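Local coordinates for putative diflavin flavoprotein A 3 (Nostoc sp., PDB 3FNI) that probably carries electrons from NADH to oxygen, reducing it to water, as a modular di-iron flavoprotein whose flavodoxin-like domain is the part crystallised, at residues D19-A24 / E130-L135. Numbering follows the deposited sequence.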
loop_
_atom_site.group_PDB
_atom_site.type_symbol
_atom_site.label_atom_id
_atom_site.label_comp_id
_atom_site.label_asym_id
_atom_site.label_seq_id
_atom_site.Cartn_x
_atom_site.Cartn_y
_atom_site.Cartn_z
ATOM N N ASP A 19 6.848 -8.319 5.175
ATOM C CA ASP A 19 7.621 -8.747 4.028
ATOM C C ASP A 19 6.858 -9.794 3.203
ATOM O O ASP A 19 6.722 -9.659 1.989
ATOM C CB ASP A 19 8.971 -9.297 4.510
ATOM C CG ASP A 19 9.960 -8.195 4.908
ATOM O OD1 ASP A 19 9.536 -7.070 5.255
ATOM O OD2 ASP A 19 11.179 -8.466 4.890
ATOM N N ARG A 20 6.342 -10.825 3.864
ATOM C CA ARG A 20 5.612 -11.874 3.159
ATOM C C ARG A 20 4.224 -11.415 2.709
ATOM O O ARG A 20 3.751 -11.802 1.640
ATOM C CB ARG A 20 5.507 -13.120 4.042
ATOM C CG ARG A 20 6.867 -13.686 4.463
ATOM C CD ARG A 20 6.707 -14.923 5.326
ATOM N NE ARG A 20 6.097 -16.026 4.587
ATOM C CZ ARG A 20 5.700 -17.170 5.136
ATOM N NH1 ARG A 20 5.846 -17.368 6.440
ATOM N NH2 ARG A 20 5.156 -18.119 4.380
ATOM N N LEU A 21 3.575 -10.585 3.517
ATOM C CA LEU A 21 2.252 -10.084 3.166
ATOM C C LEU A 21 2.328 -9.186 1.931
ATOM O O LEU A 21 1.512 -9.309 1.006
ATOM C CB LEU A 21 1.643 -9.319 4.345
ATOM C CG LEU A 21 1.239 -10.201 5.526
ATOM C CD1 LEU A 21 0.876 -9.333 6.698
ATOM C CD2 LEU A 21 0.081 -11.099 5.140
ATOM N N ALA A 22 3.315 -8.294 1.915
ATOM C CA ALA A 22 3.506 -7.390 0.789
ATOM C C ALA A 22 3.936 -8.170 -0.451
ATOM O O ALA A 22 3.480 -7.885 -1.556
ATOM C CB ALA A 22 4.546 -6.327 1.126
ATOM N N GLN A 23 4.805 -9.159 -0.268
ATOM C CA GLN A 23 5.264 -9.948 -1.397
ATOM C C GLN A 23 4.114 -10.672 -2.104
ATOM O O GLN A 23 4.090 -10.759 -3.329
ATOM C CB GLN A 23 6.316 -10.966 -0.953
ATOM C CG GLN A 23 6.896 -11.753 -2.111
ATOM C CD GLN A 23 7.479 -10.840 -3.176
ATOM O OE1 GLN A 23 7.164 -10.963 -4.361
ATOM N NE2 GLN A 23 8.333 -9.914 -2.756
ATOM N N ALA A 24 3.166 -11.186 -1.328
ATOM C CA ALA A 24 2.020 -11.899 -1.876
ATOM C C ALA A 24 1.163 -10.943 -2.696
ATOM O O ALA A 24 0.739 -11.267 -3.806
ATOM C CB ALA A 24 1.192 -12.514 -0.737
ATOM N N GLU A 130 -1.571 -19.957 4.537
ATOM C CA GLU A 130 -1.521 -19.868 3.082
ATOM C C GLU A 130 -2.833 -19.302 2.541
ATOM O O GLU A 130 -2.879 -18.811 1.421
ATOM C CB GLU A 130 -1.206 -21.234 2.444
ATOM C CG GLU A 130 0.250 -21.681 2.638
ATOM C CD GLU A 130 1.274 -20.609 2.225
ATOM O OE1 GLU A 130 2.323 -20.489 2.908
ATOM O OE2 GLU A 130 1.037 -19.892 1.222
ATOM N N ASN A 131 -3.896 -19.363 3.339
ATOM C CA ASN A 131 -5.194 -18.822 2.918
ATOM C C ASN A 131 -5.111 -17.300 3.027
ATOM O O ASN A 131 -5.790 -16.570 2.310
ATOM C CB ASN A 131 -6.311 -19.329 3.835
ATOM C CG ASN A 131 -6.590 -20.804 3.659
ATOM O OD1 ASN A 131 -7.147 -21.450 4.546
ATOM N ND2 ASN A 131 -6.219 -21.345 2.506
ATOM N N THR A 132 -4.277 -16.847 3.959
ATOM C CA THR A 132 -4.023 -15.432 4.216
ATOM C C THR A 132 -3.252 -14.841 3.037
ATOM O O THR A 132 -3.618 -13.806 2.480
ATOM C CB THR A 132 -3.159 -15.269 5.486
ATOM O OG1 THR A 132 -3.902 -15.725 6.619
ATOM C CG2 THR A 132 -2.741 -13.819 5.691
ATOM N N TYR A 133 -2.178 -15.521 2.660
ATOM C CA TYR A 133 -1.349 -15.065 1.564
ATOM C C TYR A 133 -2.036 -15.192 0.226
ATOM O O TYR A 133 -1.713 -14.460 -0.704
ATOM C CB TYR A 133 -0.036 -15.834 1.543
ATOM C CG TYR A 133 0.804 -15.579 2.761
ATOM C CD1 TYR A 133 1.070 -14.272 3.187
ATOM C CD2 TYR A 133 1.348 -16.637 3.490
ATOM C CE1 TYR A 133 1.857 -14.031 4.304
ATOM C CE2 TYR A 133 2.136 -16.407 4.606
ATOM C CZ TYR A 133 2.387 -15.107 5.008
ATOM O OH TYR A 133 3.176 -14.885 6.113
ATOM N N LYS A 134 -2.979 -16.126 0.131
ATOM C CA LYS A 134 -3.719 -16.332 -1.105
ATOM C C LYS A 134 -4.696 -15.175 -1.250
ATOM O O LYS A 134 -5.034 -14.769 -2.354
ATOM C CB LYS A 134 -4.489 -17.653 -1.061
ATOM C CG LYS A 134 -5.232 -17.968 -2.351
ATOM C CD LYS A 134 -6.231 -19.117 -2.188
ATOM C CE LYS A 134 -5.578 -20.396 -1.660
ATOM N NZ LYS A 134 -4.501 -20.950 -2.550
ATOM N N LEU A 135 -5.149 -14.656 -0.113
ATOM C CA LEU A 135 -6.078 -13.540 -0.088
ATOM C C LEU A 135 -5.344 -12.278 -0.546
ATOM O O LEU A 135 -5.864 -11.514 -1.356
ATOM C CB LEU A 135 -6.619 -13.352 1.330
ATOM C CG LEU A 135 -7.590 -12.193 1.574
ATOM C CD1 LEU A 135 -8.899 -12.435 0.823
ATOM C CD2 LEU A 135 -7.856 -12.065 3.070
#
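Between segments 19-24 and 130-135 the closest CA atoms are those of Ala24 and Tyr133, 5.8 Å apart; the segment axes pass 9.0 Å from each other at 45°. Alanine suits this spot because no atoms past its methyl hold the backbones apart, and CB rests 3.5 Å from Tyr133 O. Tyrosine, its CG anti to the carbonyl carbon (chi1 -64°), is long and flat enough to span to both Leu21 and Arg20. Leucine's branched end serves two partners: Leu21 CD2 comes within 3.5 Å of Tyr133 CE1 and also meets Thr132 CG2. In this flavodoxin-like α/β domain, with its five-stranded parallel sheet of order 2-1-3-4-5, the contact joins the first helix to the last. Arginine brings an aliphatic stem and a flat charged end: Arg20 CB packs on the phenol, whose hydroxyl end lies over one face of the guanidinium, the planes 35° apart and NH2 3.5 Å from Tyr133 CE2. An alanine in place of Tyr133 would probably open a gap beside Leu21 and leave that guanidinium face without the phenol over it. Glu130, an acid facing this charge, offers OE1 to Arg20 NH2 in a long salt bridge of 4.0 Å.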